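Local structure of Atu0111 protein (Agrobacterium tumefaciens, 2FSQ) at residues L12-T17 / W189-L195; E40-T44 / G90-S94; R65-E71 / R197-L202; P99-Q103 / F167-P172. The protein is of unknown function but, as a member of the 2H clan, probably resembles the 2H phosphoesterases, enzymes that act on phosphoester bonds. The contacts are given in a common frame with arbitrary orientation. Numbering follows the deposited sequence.

Contact 1 (L12-T17 / W189-L195); sequences LDYIST and WFEPECL
A single isolated beta bridge, with Ser-16 opposite Phe-190 (CA–CA 4.9 Å), ties the N-terminal arm to the loop that leads into helix 195-212. Residues 12-14 have helical backbone angles, Ser-16 is extended (-68/145) and Thr-17 turns helical again; across from them, Trp-189 to Glu-191 are extended, then a 3-10 turn runs through 192-194. Both backbone bonds go to Phe-190: its N donates to Ile-15 O (2.9 Å), and its O accepts from Thr-17 N (2.9 Å). Thr-17 CG2 packs on Trp-189 CB at 3.7 Å. Ile-15 is one of the bumps. With chi1 p and chi2 t it sets CD1 over the Phe-190 ring, 3.6 Å from the centroid and 18° off the normal, a CH-pi contact. The m rotamer of Trp-189 lays the indole against Ile-15 (CB to Trp-189 CE3, 4.2 Å) and beside Tyr-14; His-20 stacks on this indole, whose NE1 is hydrogen-bonded to Gln-22 O. At the other end, Leu-195 fills the hollow between Leu-12 and Ser-16. Its CD2 lies 4.2 Å from Leu-12 CG and its CD1 4.0 Å from Ser-16 CB, while Leu-12 CD2 sits 3.4 Å from Leu-195 O.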
# COMPACT_ATOMS: atom_id res chain seq x y z
N LEU A 12 3.29 16.61 3.64
CA LEU A 12 4.68 16.24 3.94
C LEU A 12 5.07 16.51 5.40
O LEU A 12 5.87 15.76 5.99
CB LEU A 12 5.65 16.97 3.00
CG LEU A 12 7.15 16.84 3.26
CD1 LEU A 12 7.62 15.41 3.11
CD2 LEU A 12 7.94 17.73 2.33
N ASP A 13 4.52 17.57 5.99
CA ASP A 13 4.81 17.96 7.37
C ASP A 13 4.40 16.91 8.41
O ASP A 13 4.83 16.98 9.55
CB ASP A 13 4.12 19.29 7.69
CG ASP A 13 4.87 20.10 8.73
OD1 ASP A 13 5.94 20.65 8.39
OD2 ASP A 13 4.40 20.19 9.89
N TYR A 14 3.56 15.95 8.02
CA TYR A 14 3.18 14.86 8.93
C TYR A 14 4.40 14.11 9.51
O TYR A 14 4.41 13.65 10.67
CB TYR A 14 2.25 13.86 8.23
CG TYR A 14 2.03 12.61 9.06
CD1 TYR A 14 1.18 12.63 10.17
CD2 TYR A 14 2.71 11.42 8.76
CE1 TYR A 14 1.01 11.48 10.96
CE2 TYR A 14 2.54 10.28 9.54
CZ TYR A 14 1.69 10.32 10.63
OH TYR A 14 1.52 9.19 11.40
N ILE A 15 5.44 13.98 8.70
CA ILE A 15 6.59 13.15 9.07
C ILE A 15 7.68 13.90 9.84
O ILE A 15 8.74 13.35 10.15
CB ILE A 15 7.18 12.44 7.85
CG1 ILE A 15 7.84 13.47 6.91
CG2 ILE A 15 6.10 11.58 7.17
CD1 ILE A 15 8.75 12.87 5.87
N SER A 16 7.41 15.16 10.16
CA SER A 16 8.32 15.97 10.93
C SER A 16 8.44 15.47 12.36
O SER A 16 7.45 15.02 12.95
CB SER A 16 7.84 17.41 10.95
OG SER A 16 8.71 18.20 11.74
N THR A 17 9.65 15.58 12.91
CA THR A 17 9.90 15.25 14.32
C THR A 17 8.97 16.04 15.23
O THR A 17 8.53 15.55 16.27
CB THR A 17 11.38 15.52 14.73
OG1 THR A 17 11.76 16.85 14.34
CG2 THR A 17 12.34 14.52 14.07
N TRP A 189 11.58 9.91 12.21
CA TRP A 189 10.96 11.15 11.73
C TRP A 189 12.01 12.10 11.17
O TRP A 189 13.17 12.07 11.58
CB TRP A 189 10.11 11.80 12.84
CG TRP A 189 9.06 10.88 13.43
CD1 TRP A 189 8.98 10.45 14.73
CD2 TRP A 189 7.96 10.27 12.75
NE1 TRP A 189 7.90 9.62 14.90
CE2 TRP A 189 7.24 9.50 13.70
CE3 TRP A 189 7.48 10.32 11.43
CZ2 TRP A 189 6.10 8.76 13.37
CZ3 TRP A 189 6.33 9.59 11.10
CH2 TRP A 189 5.65 8.82 12.08
N PHE A 190 11.60 12.94 10.22
CA PHE A 190 12.51 13.85 9.54
C PHE A 190 12.66 15.15 10.31
O PHE A 190 11.67 15.71 10.79
CB PHE A 190 11.98 14.22 8.14
CG PHE A 190 12.16 13.15 7.09
CD1 PHE A 190 12.31 11.80 7.41
CD2 PHE A 190 12.11 13.51 5.75
CE1 PHE A 190 12.44 10.84 6.41
CE2 PHE A 190 12.24 12.57 4.75
CZ PHE A 190 12.41 11.22 5.08
N GLU A 191 13.89 15.64 10.42
CA GLU A 191 14.13 16.99 10.95
C GLU A 191 13.47 18.01 10.03
O GLU A 191 13.50 17.84 8.80
CB GLU A 191 15.62 17.28 11.09
CG GLU A 191 16.35 16.43 12.14
CD GLU A 191 15.96 16.76 13.59
OE1 GLU A 191 15.33 17.82 13.84
OE2 GLU A 191 16.30 15.96 14.49
N PRO A 192 12.83 19.05 10.60
CA PRO A 192 12.12 20.00 9.73
C PRO A 192 12.97 20.72 8.67
O PRO A 192 12.45 21.11 7.62
CB PRO A 192 11.52 21.01 10.72
CG PRO A 192 12.18 20.76 12.01
CD PRO A 192 12.68 19.37 12.03
N GLU A 193 14.27 20.89 8.92
CA GLU A 193 15.10 21.69 8.01
C GLU A 193 15.26 21.11 6.59
O GLU A 193 15.54 21.85 5.64
CB GLU A 193 16.47 22.00 8.63
CG GLU A 193 16.41 22.97 9.83
CD GLU A 193 16.01 22.31 11.15
OE1 GLU A 193 15.97 21.07 11.24
OE2 GLU A 193 15.73 23.07 12.11
N CYS A 194 15.06 19.80 6.44
CA CYS A 194 15.16 19.18 5.12
C CYS A 194 13.84 19.15 4.35
O CYS A 194 13.81 18.72 3.19
CB CYS A 194 15.65 17.73 5.24
SG CYS A 194 14.44 16.51 5.84
N LEU A 195 12.76 19.58 4.99
CA LEU A 195 11.44 19.46 4.37
C LEU A 195 11.24 20.31 3.11
O LEU A 195 10.64 19.82 2.16
CB LEU A 195 10.32 19.66 5.41
CG LEU A 195 10.36 18.64 6.55
CD1 LEU A 195 9.21 18.92 7.52
CD2 LEU A 195 10.32 17.20 6.06

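Contact 2 (E40-T44 / G90-S94); sequences EPGNT and GVIES
This is the junction of an edge strand with its neighbour in the four-stranded antiparallel sheet: strand 84-92 runs alongside strand 42-48, whose other side bonds to strand 222-226. The short axes of 42-44 and 90-92 approach to 4.6 Å at 161°. The chain at 90-92 is extended but weakly bonded. Gly-90 comes first, its CA 3.0 Å from Asn-43 O; a CB here would run into Asn-43 OD1. Water 1 lies within hydrogen-bonding distance of Asn-43 O (2.9 Å) and, weakly, of Gly-90 O (3.4 Å), with more acceptors around it than it has protons. Val-91 N then turns to a side chain, donating to Asn-43 OD1 (3.0 Å) in place of Asn-43 O, with Asn-43 in the p rotamer and its ND2 reaching Thr-115. Val-91 O accepts from Asn-43 N (2.9 Å). Ile-92 forms a non-hydrogen-bonded pair with Gly-42, CA to CA only 4.0 Å; a CB on Gly-42 would clash with Val-91 O. In its t,t rotamer Ile-92 puts CG1 3.5 Å from Pro-41 O and CD1 3.6 Å from Glu-40 OE1. Glu-93 turns helical (-56/-34), yet its N still donates to Pro-41 O (2.8 Å), and its carboxylate pairs with Arg-96. Last, an extended Glu-40, salt-bridged to Arg-30 through OE2, accepts from Ser-94: OG to Glu-40 OE1, 2.6 Å.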
# COMPACT_ATOMS: atom_id res chain seq x y z
N GLU A 40 5.95 -10.75 9.66
CA GLU A 40 4.66 -10.16 10.01
C GLU A 40 3.61 -10.72 9.04
O GLU A 40 3.12 -10.00 8.15
CB GLU A 40 4.75 -8.62 9.92
CG GLU A 40 3.57 -7.91 10.58
CD GLU A 40 3.57 -6.40 10.35
OE1 GLU A 40 2.69 -5.71 10.91
OE2 GLU A 40 4.43 -5.89 9.59
N PRO A 41 3.31 -12.03 9.14
CA PRO A 41 2.53 -12.67 8.07
C PRO A 41 1.08 -12.28 8.02
O PRO A 41 0.46 -11.99 9.04
CB PRO A 41 2.65 -14.18 8.36
CG PRO A 41 3.71 -14.30 9.41
CD PRO A 41 3.78 -13.01 10.15
N GLY A 42 0.52 -12.31 6.81
CA GLY A 42 -0.87 -11.97 6.62
C GLY A 42 -1.33 -12.32 5.23
O GLY A 42 -0.64 -13.04 4.49
N ASN A 43 -2.49 -11.79 4.87
CA ASN A 43 -3.00 -11.93 3.53
C ASN A 43 -3.71 -10.62 3.13
O ASN A 43 -3.89 -9.74 3.97
CB ASN A 43 -3.89 -13.18 3.39
CG ASN A 43 -5.02 -13.22 4.39
OD1 ASN A 43 -5.75 -12.25 4.58
ND2 ASN A 43 -5.22 -14.38 5.01
N THR A 44 -4.03 -10.48 1.85
CA THR A 44 -4.45 -9.18 1.33
C THR A 44 -4.90 -9.32 -0.11
O THR A 44 -4.57 -10.30 -0.76
CB THR A 44 -3.28 -8.17 1.42
OG1 THR A 44 -3.71 -6.87 1.00
CG2 THR A 44 -2.10 -8.60 0.58
N GLY A 90 -6.34 -7.74 3.92
CA GLY A 90 -6.77 -8.97 4.59
C GLY A 90 -6.33 -8.91 6.06
O GLY A 90 -6.17 -7.83 6.63
N VAL A 91 -6.11 -10.06 6.66
CA VAL A 91 -5.69 -10.09 8.07
C VAL A 91 -4.18 -10.07 8.18
O VAL A 91 -3.46 -10.32 7.21
CB VAL A 91 -6.25 -11.32 8.84
CG1 VAL A 91 -7.77 -11.29 8.84
CG2 VAL A 91 -5.73 -12.63 8.24
N ILE A 92 -3.69 -9.77 9.38
CA ILE A 92 -2.25 -9.76 9.63
C ILE A 92 -1.95 -10.16 11.07
O ILE A 92 -2.73 -9.86 11.99
CB ILE A 92 -1.60 -8.38 9.21
CG1 ILE A 92 -0.08 -8.50 9.06
CG2 ILE A 92 -2.00 -7.26 10.19
CD1 ILE A 92 0.58 -7.22 8.45
N GLU A 93 -0.81 -10.83 11.26
CA GLU A 93 -0.43 -11.40 12.55
C GLU A 93 -0.39 -10.37 13.68
O GLU A 93 -0.70 -10.68 14.83
CB GLU A 93 0.95 -12.04 12.39
CG GLU A 93 1.56 -12.56 13.69
CD GLU A 93 0.75 -13.69 14.31
OE1 GLU A 93 0.23 -14.53 13.56
OE2 GLU A 93 0.66 -13.73 15.55
N SER A 94 -0.01 -9.14 13.31
CA SER A 94 0.17 -8.04 14.23
C SER A 94 -1.11 -7.31 14.62
O SER A 94 -1.05 -6.36 15.40
CB SER A 94 1.15 -7.03 13.62
OG SER A 94 0.76 -6.71 12.29
O HOH W 1 -3.01 -7.35 5.42

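Contact 3 (R65-E71 / R197-L202); sequences RFLDMPE and RWQAML. With ACY (acetic acid), chain C.
One carboxylate oxygen serves two neighbours on a helix: Glu-71 OE1 accepts from Arg-197 NH1 (2.8 Å) and Trp-198 NE1 (2.9 Å). Glu-71 OE2 accepts from Arg-197 NH2 (2.9 Å), so the salt bridge is two-pronged; Arg-197 (chi1 t, chi2 t, chi3 p) also holds an acetic acid molecule, probably from the crystallisation liquor, by NE to ACY O at 3.0 Å and NH2 to ACY OXT at 2.9 Å. Residues 65-67 are helical, Met-69 is extended (-78/143), and 70-71 begin a 3-10 turn; 197-202 is regular helix. The nearest CA pairs are Arg-65 with Met-201, 7.9 Å, and Met-69 with Trp-198, 8.3 Å. Selenomethionine Met-69 (m, m) sets CG over the Trp-198 six-membered ring, 3.9 Å from its centroid (CH-pi), and SE 4.8 Å from the five-membered one. Selenomethionine Met-201 (t, m) has SE 4.8 Å from the Phe-66 centroid. These oblique Met-aromatic contacts and the T-shaped Trp-198 edge on Phe-66 (centroids 5.6 Å), beside a salt bridge, pack the C-terminal part of helix 54-67 and the turn that follows it against helix 195-212.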
# COMPACT_ATOMS: atom_id res chain seq x y z
N ARG A 65 14.86 8.94 -7.22
CA ARG A 65 14.99 10.30 -6.74
C ARG A 65 14.88 10.32 -5.23
O ARG A 65 15.52 11.15 -4.57
CB ARG A 65 13.93 11.20 -7.36
CG ARG A 65 14.29 12.66 -7.31
CD ARG A 65 15.61 12.95 -8.02
NE ARG A 65 15.78 14.37 -8.28
CZ ARG A 65 16.12 15.29 -7.38
NH1 ARG A 65 16.32 14.98 -6.10
NH2 ARG A 65 16.23 16.55 -7.77
N PHE A 66 14.05 9.43 -4.67
CA PHE A 66 13.91 9.36 -3.22
C PHE A 66 15.19 8.78 -2.59
O PHE A 66 15.70 9.32 -1.60
CB PHE A 66 12.77 8.43 -2.80
CG PHE A 66 11.37 8.98 -2.99
CD1 PHE A 66 11.05 9.94 -3.95
CD2 PHE A 66 10.34 8.45 -2.22
CE1 PHE A 66 9.73 10.39 -4.09
CE2 PHE A 66 9.04 8.88 -2.37
CZ PHE A 66 8.72 9.85 -3.30
N LEU A 67 15.71 7.70 -3.18
CA LEU A 67 16.96 7.10 -2.70
C LEU A 67 18.14 8.09 -2.78
O LEU A 67 19.06 8.03 -1.96
CB LEU A 67 17.26 5.82 -3.48
CG LEU A 67 16.40 4.59 -3.13
CD1 LEU A 67 16.40 3.51 -4.22
CD2 LEU A 67 16.86 3.99 -1.81
N ASP A 68 18.09 9.02 -3.73
CA ASP A 68 19.17 10.02 -3.88
C ASP A 68 19.30 10.92 -2.66
O ASP A 68 20.35 11.51 -2.45
CB ASP A 68 18.96 10.94 -5.09
CG ASP A 68 19.17 10.25 -6.43
OD1 ASP A 68 19.76 9.15 -6.50
OD2 ASP A 68 18.72 10.83 -7.45
N MSE A 69 18.22 11.06 -1.89
CA MSE A 69 18.19 12.00 -0.78
C MSE A 69 18.95 11.41 0.41
O MSE A 69 18.87 10.19 0.67
CB MSE A 69 16.75 12.31 -0.34
CG MSE A 69 15.84 12.93 -1.40
SE MSE A 69 16.43 14.71 -1.98
CE MSE A 69 14.77 15.65 -1.84
N PRO A 70 19.66 12.27 1.16
CA PRO A 70 20.35 11.77 2.34
C PRO A 70 19.39 11.13 3.35
O PRO A 70 19.75 10.15 3.99
CB PRO A 70 21.01 13.01 2.95
CG PRO A 70 20.68 14.14 2.10
CD PRO A 70 19.90 13.70 0.92
N GLU A 71 18.17 11.66 3.44
CA GLU A 71 17.18 11.11 4.40
C GLU A 71 16.61 9.77 3.97
O GLU A 71 15.82 9.16 4.71
CB GLU A 71 16.06 12.13 4.65
CG GLU A 71 16.56 13.41 5.29
CD GLU A 71 17.17 14.39 4.29
OE1 GLU A 71 16.94 14.25 3.07
OE2 GLU A 71 17.88 15.31 4.74
N ARG A 197 13.33 21.04 0.85
CA ARG A 197 13.98 20.33 -0.24
C ARG A 197 13.15 19.11 -0.69
O ARG A 197 12.94 18.91 -1.89
CB ARG A 197 15.40 19.91 0.19
CG ARG A 197 16.01 18.83 -0.69
CD ARG A 197 17.52 18.59 -0.51
NE ARG A 197 17.91 18.55 0.88
CZ ARG A 197 17.85 17.45 1.65
NH1 ARG A 197 17.41 16.30 1.15
NH2 ARG A 197 18.22 17.52 2.92
N TRP A 198 12.67 18.31 0.26
CA TRP A 198 11.79 17.20 -0.10
C TRP A 198 10.56 17.71 -0.84
O TRP A 198 10.15 17.11 -1.82
CB TRP A 198 11.40 16.38 1.13
CG TRP A 198 12.40 15.31 1.41
CD1 TRP A 198 13.58 15.44 2.11
CD2 TRP A 198 12.32 13.94 1.00
NE1 TRP A 198 14.24 14.23 2.15
CE2 TRP A 198 13.50 13.29 1.46
CE3 TRP A 198 11.39 13.20 0.26
CZ2 TRP A 198 13.74 11.93 1.25
CZ3 TRP A 198 11.64 11.83 0.04
CH2 TRP A 198 12.82 11.22 0.52
N GLN A 199 9.95 18.79 -0.36
CA GLN A 199 8.75 19.28 -1.06
C GLN A 199 9.06 19.66 -2.50
O GLN A 199 8.28 19.36 -3.42
CB GLN A 199 8.12 20.46 -0.35
CG GLN A 199 6.75 20.79 -0.97
CD GLN A 199 5.76 19.64 -0.85
OE1 GLN A 199 5.24 19.10 -1.87
NE2 GLN A 199 5.50 19.25 0.38
N ALA A 200 10.18 20.32 -2.71
CA ALA A 200 10.51 20.74 -4.06
C ALA A 200 10.72 19.51 -4.96
O ALA A 200 10.23 19.48 -6.10
CB ALA A 200 11.76 21.61 -4.03
N MSE A 201 11.41 18.49 -4.44
CA MSE A 201 11.62 17.28 -5.21
C MSE A 201 10.31 16.54 -5.45
O MSE A 201 10.06 16.05 -6.56
CB MSE A 201 12.65 16.37 -4.54
CG MSE A 201 12.89 15.05 -5.28
SE MSE A 201 11.65 13.61 -4.84
CE MSE A 201 12.35 13.17 -3.08
N LEU A 202 9.46 16.45 -4.42
CA LEU A 202 8.18 15.71 -4.57
C LEU A 202 7.31 16.38 -5.63
O LEU A 202 6.67 15.71 -6.44
CB LEU A 202 7.44 15.63 -3.24
CG LEU A 202 8.15 14.75 -2.20
CD1 LEU A 202 7.63 15.01 -0.80
CD2 LEU A 202 8.02 13.27 -2.54
C ACY C . 18.56 21.16 3.45
O ACY C . 18.67 21.09 2.20
OXT ACY C . 18.39 20.16 4.18
CH3 ACY C . 18.61 22.50 4.14

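Contact 4 (P99-Q103 / F167-P172); sequences PYWPQ and FGYRHP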
# COMPACT_ATOMS: atom_id res chain seq x y z
N PRO A 99 -12.19 -4.49 14.47
CA PRO A 99 -12.85 -4.88 13.23
C PRO A 99 -11.87 -5.18 12.10
O PRO A 99 -12.21 -4.97 10.92
CB PRO A 99 -13.66 -3.63 12.89
CG PRO A 99 -12.75 -2.52 13.29
CD PRO A 99 -12.04 -3.02 14.55
N TYR A 100 -10.69 -5.67 12.44
CA TYR A 100 -9.65 -5.99 11.44
C TYR A 100 -9.56 -7.49 11.19
O TYR A 100 -8.59 -7.97 10.60
CB TYR A 100 -8.29 -5.43 11.89
CG TYR A 100 -8.34 -3.99 12.30
CD1 TYR A 100 -8.49 -3.64 13.64
CD2 TYR A 100 -8.32 -2.97 11.35
CE1 TYR A 100 -8.56 -2.30 14.03
CE2 TYR A 100 -8.41 -1.65 11.72
CZ TYR A 100 -8.55 -1.31 13.05
OH TYR A 100 -8.62 0.02 13.40
N TRP A 101 -10.57 -8.21 11.65
CA TRP A 101 -10.59 -9.67 11.67
C TRP A 101 -12.06 -10.08 11.51
O TRP A 101 -12.94 -9.37 11.98
CB TRP A 101 -10.08 -10.14 13.02
CG TRP A 101 -9.65 -11.56 13.10
CD1 TRP A 101 -10.41 -12.64 13.47
CD2 TRP A 101 -8.33 -12.06 12.87
NE1 TRP A 101 -9.64 -13.77 13.46
CE2 TRP A 101 -8.36 -13.46 13.09
CE3 TRP A 101 -7.11 -11.47 12.49
CZ2 TRP A 101 -7.23 -14.26 12.93
CZ3 TRP A 101 -5.99 -12.28 12.34
CH2 TRP A 101 -6.06 -13.65 12.56
N PRO A 102 -12.32 -11.22 10.84
CA PRO A 102 -13.72 -11.65 10.75
C PRO A 102 -14.24 -12.14 12.09
O PRO A 102 -13.58 -12.96 12.71
CB PRO A 102 -13.67 -12.80 9.75
CG PRO A 102 -12.31 -13.35 9.83
CD PRO A 102 -11.41 -12.14 10.14
N GLN A 103 -15.40 -11.65 12.53
CA GLN A 103 -15.91 -12.10 13.83
C GLN A 103 -16.21 -13.59 13.88
O GLN A 103 -16.25 -14.17 14.96
CB GLN A 103 -17.15 -11.31 14.26
CG GLN A 103 -17.52 -11.52 15.74
CD GLN A 103 -18.48 -10.49 16.27
OE1 GLN A 103 -19.28 -9.91 15.53
NE2 GLN A 103 -18.44 -10.27 17.57
N PHE A 167 -14.84 -10.94 3.07
CA PHE A 167 -13.88 -10.98 4.18
C PHE A 167 -14.57 -10.94 5.54
O PHE A 167 -14.00 -11.41 6.53
CB PHE A 167 -12.85 -9.86 4.03
CG PHE A 167 -11.72 -10.20 3.10
CD1 PHE A 167 -10.49 -10.59 3.61
CD2 PHE A 167 -11.88 -10.14 1.71
CE1 PHE A 167 -9.42 -10.91 2.77
CE2 PHE A 167 -10.81 -10.47 0.86
CZ PHE A 167 -9.59 -10.85 1.39
N GLY A 168 -15.77 -10.37 5.58
CA GLY A 168 -16.59 -10.36 6.79
C GLY A 168 -16.19 -9.33 7.83
O GLY A 168 -16.47 -9.49 9.01
N TYR A 169 -15.55 -8.24 7.39
CA TYR A 169 -15.28 -7.09 8.24
C TYR A 169 -15.09 -5.88 7.36
O TYR A 169 -14.92 -6.00 6.13
CB TYR A 169 -14.03 -7.29 9.12
CG TYR A 169 -12.77 -7.55 8.31
CD1 TYR A 169 -12.09 -6.51 7.66
CD2 TYR A 169 -12.26 -8.83 8.19
CE1 TYR A 169 -10.93 -6.76 6.92
CE2 TYR A 169 -11.12 -9.08 7.46
CZ TYR A 169 -10.46 -8.05 6.83
OH TYR A 169 -9.33 -8.35 6.11
N ARG A 170 -15.15 -4.71 8.00
CA ARG A 170 -14.82 -3.41 7.39
C ARG A 170 -13.97 -2.65 8.39
O ARG A 170 -14.26 -2.64 9.60
CB ARG A 170 -16.09 -2.59 7.10
CG ARG A 170 -16.89 -3.02 5.88
CD ARG A 170 -18.23 -2.28 5.78
NE ARG A 170 -18.95 -2.63 4.55
CZ ARG A 170 -19.46 -1.74 3.70
NH1 ARG A 170 -19.37 -0.44 3.95
NH2 ARG A 170 -20.09 -2.16 2.61
N HIS A 171 -12.92 -2.00 7.90
CA HIS A 171 -12.12 -1.11 8.76
C HIS A 171 -12.86 0.23 8.95
O HIS A 171 -13.74 0.57 8.17
CB HIS A 171 -10.76 -0.84 8.13
CG HIS A 171 -9.88 -2.05 8.05
ND1 HIS A 171 -8.56 -1.98 7.65
CD2 HIS A 171 -10.12 -3.36 8.32
CE1 HIS A 171 -8.03 -3.19 7.68
NE2 HIS A 171 -8.95 -4.05 8.10
N PRO A 172 -12.49 0.98 10.01
CA PRO A 172 -13.11 2.30 10.22
C PRO A 172 -13.03 3.25 9.02
O PRO A 172 -13.96 4.01 8.78
CB PRO A 172 -12.32 2.86 11.42
CG PRO A 172 -11.99 1.60 12.19
CD PRO A 172 -11.60 0.61 11.13
O HOH W 2 -7.74 -6.53 8.43
O HOH W 3 -16.89 -9.09 11.63
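Tyr-100 presents its ring edge to the face of His-171, a T-shaped pair with centroids 4.8 Å apart and planes at 69°; Tyr-100 CD2 is 3.5 Å from His-171 NE2. Arg-95 makes a cation-pi contact with the same tyrosine. Beyond the imidazole, Pro-172 CD lies 4.0 Å from Tyr-100 CE2 and 4.0 Å from CG of Pro-99, which follows a cis peptide bond. The other tyrosine, Tyr-169, has chi1 p and offers one ring face to the backbone, to Tyr-100 O and Trp-101 N, with its CD2 3.9 Å from Pro-102 CD. Its hydroxyl carries on to Gln-89 O, so the ring spans from this loop to strand 84-92. Gly-168 leaves helix 150-167 with positive phi, a conformation that favours glycine, and Pro-102 CB rests 3.5 Å from Phe-167 O. Two loops thus meet here without regular structure, and the segments share no direct hydrogen bond. Two waters bridge them instead: water 2 donates to Tyr-100 O (2.7 Å) and bonds to His-171 NE2 (2.8 Å), while water 3 accepts from Gln-103 N (3.1 Å) and donates to Gly-168 O (2.7 Å). The loops are therefore joined by ring and proline packing, with solvent carrying the polar part.

The four contacts form two pairs at two ends of the molecule. Contacts 1 and 3, centres 12 Å apart, meet at the start of helix 195-212, where Phe-190 packs edge-to-face on Trp-198 and Cys-194 touches Glu-71. Contacts 2 and 4, centres 13 Å apart, share the end of strand 84-92: Val-91 packs on Trp-101, and Tyr-169 OH probably bonds to Gly-90 O. Contact 3 lies about 31 Å from contact 2 and 37 Å from contact 4, centre to centre, across the chain's centre from both. Along the chain, contact 1 encloses contacts 2 and 4, which follow one another, while contacts 2 and 3 interlock. The N-terminal arm thus closes back on the later half of the chain.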